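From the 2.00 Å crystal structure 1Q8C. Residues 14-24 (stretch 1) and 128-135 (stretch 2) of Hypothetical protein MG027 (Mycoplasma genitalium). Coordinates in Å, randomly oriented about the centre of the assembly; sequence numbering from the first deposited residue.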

# COMPACT_ATOMS: atom_id res chain seq x y z
N ARG A 14 13.25 0.63 -7.46
CA ARG A 14 12.15 -0.06 -6.78
C ARG A 14 11.21 0.94 -6.09
O ARG A 14 10.00 0.73 -6.03
CB ARG A 14 12.69 -1.09 -5.79
CG ARG A 14 13.02 -2.44 -6.42
CD ARG A 14 11.89 -3.39 -6.26
NE ARG A 14 12.06 -4.66 -6.94
CZ ARG A 14 12.44 -5.79 -6.34
NH1 ARG A 14 12.72 -5.79 -5.04
NH2 ARG A 14 12.54 -6.91 -7.03
N THR A 15 11.77 2.03 -5.56
CA THR A 15 10.97 3.08 -4.91
C THR A 15 10.00 3.72 -5.89
O THR A 15 8.81 3.85 -5.58
CB THR A 15 11.86 4.17 -4.28
OG1 THR A 15 12.73 3.59 -3.30
CG2 THR A 15 11.02 5.17 -3.50
N GLN A 16 10.49 4.12 -7.06
CA GLN A 16 9.63 4.69 -8.11
C GLN A 16 8.50 3.73 -8.51
O GLN A 16 7.37 4.15 -8.73
CB GLN A 16 10.47 5.08 -9.32
CG GLN A 16 11.38 6.27 -9.02
CD GLN A 16 12.24 6.65 -10.18
OE1 GLN A 16 12.13 7.78 -10.69
NE2 GLN A 16 13.11 5.74 -10.60
N ARG A 17 8.80 2.43 -8.57
CA ARG A 17 7.82 1.40 -8.92
C ARG A 17 6.75 1.24 -7.85
O ARG A 17 5.59 1.02 -8.16
CB ARG A 17 8.51 0.07 -9.08
CG ARG A 17 9.80 0.19 -9.75
CD ARG A 17 10.08 -0.90 -10.66
NE ARG A 17 9.27 -0.74 -11.83
CZ ARG A 17 9.67 -1.03 -13.05
NH1 ARG A 17 10.87 -1.50 -13.24
NH2 ARG A 17 8.83 -0.89 -14.06
N ARG A 18 7.17 1.31 -6.60
CA ARG A 18 6.25 1.36 -5.48
C ARG A 18 5.34 2.59 -5.57
O ARG A 18 4.14 2.48 -5.38
CB ARG A 18 7.04 1.34 -4.18
CG ARG A 18 7.60 -0.02 -3.80
CD ARG A 18 8.29 -0.04 -2.45
NE ARG A 18 8.92 -1.34 -2.19
CZ ARG A 18 10.21 -1.63 -2.39
NH1 ARG A 18 11.08 -0.71 -2.80
NH2 ARG A 18 10.63 -2.88 -2.17
N ILE A 19 5.90 3.76 -5.87
CA ILE A 19 5.09 4.99 -6.01
C ILE A 19 4.00 4.82 -7.07
O ILE A 19 2.85 5.21 -6.87
CB ILE A 19 6.01 6.23 -6.28
CG1 ILE A 19 6.81 6.58 -5.02
CG2 ILE A 19 5.19 7.42 -6.71
CD1 ILE A 19 7.96 7.61 -5.21
N ALA A 20 4.34 4.17 -8.19
CA ALA A 20 3.37 3.89 -9.25
C ALA A 20 2.19 3.03 -8.77
O ALA A 20 1.06 3.25 -9.19
CB ALA A 20 4.07 3.24 -10.46
N VAL A 21 2.43 2.07 -7.89
CA VAL A 21 1.36 1.24 -7.36
C VAL A 21 0.50 2.06 -6.40
O VAL A 21 -0.74 2.06 -6.46
CB VAL A 21 1.95 0.00 -6.70
CG1 VAL A 21 0.86 -0.89 -6.16
CG2 VAL A 21 2.79 -0.78 -7.74
N VAL A 22 1.16 2.81 -5.52
CA VAL A 22 0.46 3.67 -4.57
C VAL A 22 -0.50 4.64 -5.26
O VAL A 22 -1.66 4.79 -4.86
CB VAL A 22 1.48 4.46 -3.73
CG1 VAL A 22 0.78 5.59 -2.96
CG2 VAL A 22 2.20 3.53 -2.75
N GLU A 23 -0.02 5.31 -6.29
CA GLU A 23 -0.84 6.29 -7.00
C GLU A 23 -2.03 5.59 -7.64
O GLU A 23 -3.14 6.10 -7.62
CB GLU A 23 -0.02 7.05 -8.05
CG GLU A 23 -0.00 8.56 -7.89
CD GLU A 23 -1.26 9.16 -7.25
OE1 GLU A 23 -2.10 9.71 -8.00
OE2 GLU A 23 -1.40 9.10 -5.98
N PHE A 24 -1.79 4.39 -8.17
CA PHE A 24 -2.84 3.58 -8.78
C PHE A 24 -3.95 3.22 -7.76
O PHE A 24 -5.13 3.48 -7.98
CB PHE A 24 -2.22 2.32 -9.36
CG PHE A 24 -3.21 1.36 -9.92
CD1 PHE A 24 -3.92 1.66 -11.06
CD2 PHE A 24 -3.43 0.14 -9.29
CE1 PHE A 24 -4.86 0.75 -11.57
CE2 PHE A 24 -4.33 -0.77 -9.78
CZ PHE A 24 -5.06 -0.46 -10.93
N LEU A 128 7.72 5.29 4.43
CA LEU A 128 7.93 6.61 5.02
C LEU A 128 8.60 7.50 4.00
O LEU A 128 8.37 8.71 3.97
CB LEU A 128 8.80 6.49 6.28
CG LEU A 128 8.18 5.71 7.45
CD1 LEU A 128 9.01 5.83 8.72
CD2 LEU A 128 6.74 6.18 7.71
N LEU A 129 9.40 6.88 3.14
CA LEU A 129 10.04 7.56 2.04
C LEU A 129 9.01 8.04 1.01
O LEU A 129 9.17 9.11 0.43
CB LEU A 129 11.05 6.62 1.37
CG LEU A 129 12.31 7.26 0.79
CD1 LEU A 129 12.99 8.21 1.80
CD2 LEU A 129 13.26 6.16 0.34
N ILE A 130 7.96 7.25 0.80
CA ILE A 130 6.87 7.62 -0.10
C ILE A 130 5.98 8.72 0.51
O ILE A 130 5.49 9.61 -0.18
CB ILE A 130 6.04 6.37 -0.46
CG1 ILE A 130 6.96 5.35 -1.18
CG2 ILE A 130 4.82 6.76 -1.28
CD1 ILE A 130 6.21 4.18 -1.86
N MET A 131 5.79 8.66 1.82
CA MET A 131 5.04 9.70 2.52
C MET A 131 5.75 11.05 2.37
O MET A 131 5.11 12.07 2.16
CB MET A 131 4.86 9.31 3.99
CG MET A 131 3.96 8.08 4.16
SD MET A 131 2.20 8.39 3.93
CE MET A 131 1.77 8.96 5.63
N ASP A 132 7.08 11.05 2.47
CA ASP A 132 7.88 12.26 2.26
C ASP A 132 7.73 12.77 0.83
O ASP A 132 7.66 13.98 0.59
CB ASP A 132 9.36 11.97 2.51
CG ASP A 132 9.72 11.93 3.99
OD1 ASP A 132 8.86 12.27 4.83
OD2 ASP A 132 10.86 11.58 4.37
N HIS A 133 7.71 11.83 -0.12
CA HIS A 133 7.56 12.15 -1.53
C HIS A 133 6.27 12.91 -1.79
O HIS A 133 6.25 13.82 -2.62
CB HIS A 133 7.62 10.87 -2.39
CG HIS A 133 7.23 11.09 -3.81
ND1 HIS A 133 5.92 11.14 -4.22
CD2 HIS A 133 7.98 11.28 -4.92
CE1 HIS A 133 5.87 11.36 -5.52
NE2 HIS A 133 7.11 11.44 -5.98
N TYR A 134 5.21 12.55 -1.07
CA TYR A 134 3.91 13.19 -1.19
C TYR A 134 3.74 14.29 -0.12
O TYR A 134 2.62 14.75 0.15
CB TYR A 134 2.80 12.14 -1.06
CG TYR A 134 2.62 11.24 -2.27
CD1 TYR A 134 2.93 9.88 -2.20
CD2 TYR A 134 2.11 11.73 -3.47
CE1 TYR A 134 2.75 9.04 -3.29
CE2 TYR A 134 1.92 10.89 -4.57
CZ TYR A 134 2.25 9.55 -4.47
OH TYR A 134 2.08 8.71 -5.53
N SER A 135 4.86 14.71 0.46
CA SER A 135 4.88 15.68 1.55
C SER A 135 3.63 15.57 2.41
O SER A 135 2.89 16.54 2.57
CB SER A 135 5.01 17.09 1.01
OG SER A 135 3.84 17.46 0.30

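Residues 14-24 are helical throughout, and the helix runs on later in the chain. Residues 128-133 are the end of a second helix. Tyr134 is the first residue to leave helical phi/psi. The two helix axes cross at -69° and approach to 10.6 Å. The backbones come nearest at Ile19 and Ile130, whose CA atoms are 6.7 Å apart. No hydrogen bond links the stretches, so side-chain packing holds them together. The contact buries 405 Å², both sides summed.

Ile130 has the largest covered area. Its CA-to-CB bond points toward the first helix, and its CD1 sits among three residues there. Ile130 CD1 lies 3.8 Å from Arg18 CB, 4.0 Å from Ile19 CG1 and 4.2 Å from Val22 CG2. The CG1-CD1 arm of this beta-branched residue carries its methyl into contact with all three. Ile130 and Val22 are buried, as suits apolar side chains. Arg18 offers its aliphatic base, while its end leads away and is hydrogen-bonded elsewhere in the structure.

Ile19 starts sideways, but its end comes nearer the second stretch. Ile19 CD1 lies over one face of the His133 ring, 3.7 Å from His133 CD2. This is a CH-pi contact, with Ile19 CD1 only 17° off the ring normal; the flat ring offers a face for the methyl. The other branch of Ile19 meets the tyrosine: CG2 is 3.6 Å from Tyr134 OH.

The CA-to-CB bond of Tyr134 points toward the first helix; chi1 is m. Its long ring gives Val22 an apolar surface, with Val22 CG1 4.0 Å from Tyr134 CE1. The two methyls of Val22 thus serve two partners, Ile130 and Tyr134. The CA-to-CB bond of Glu23 points sideways, but its end comes nearer; Glu23 CG is 3.1 Å from Tyr134 OH, a tight contact without a hydrogen bond.

Near the start of the first helix, Thr15 OG1 is 4.5 Å from Leu129 CD2, a looser approach.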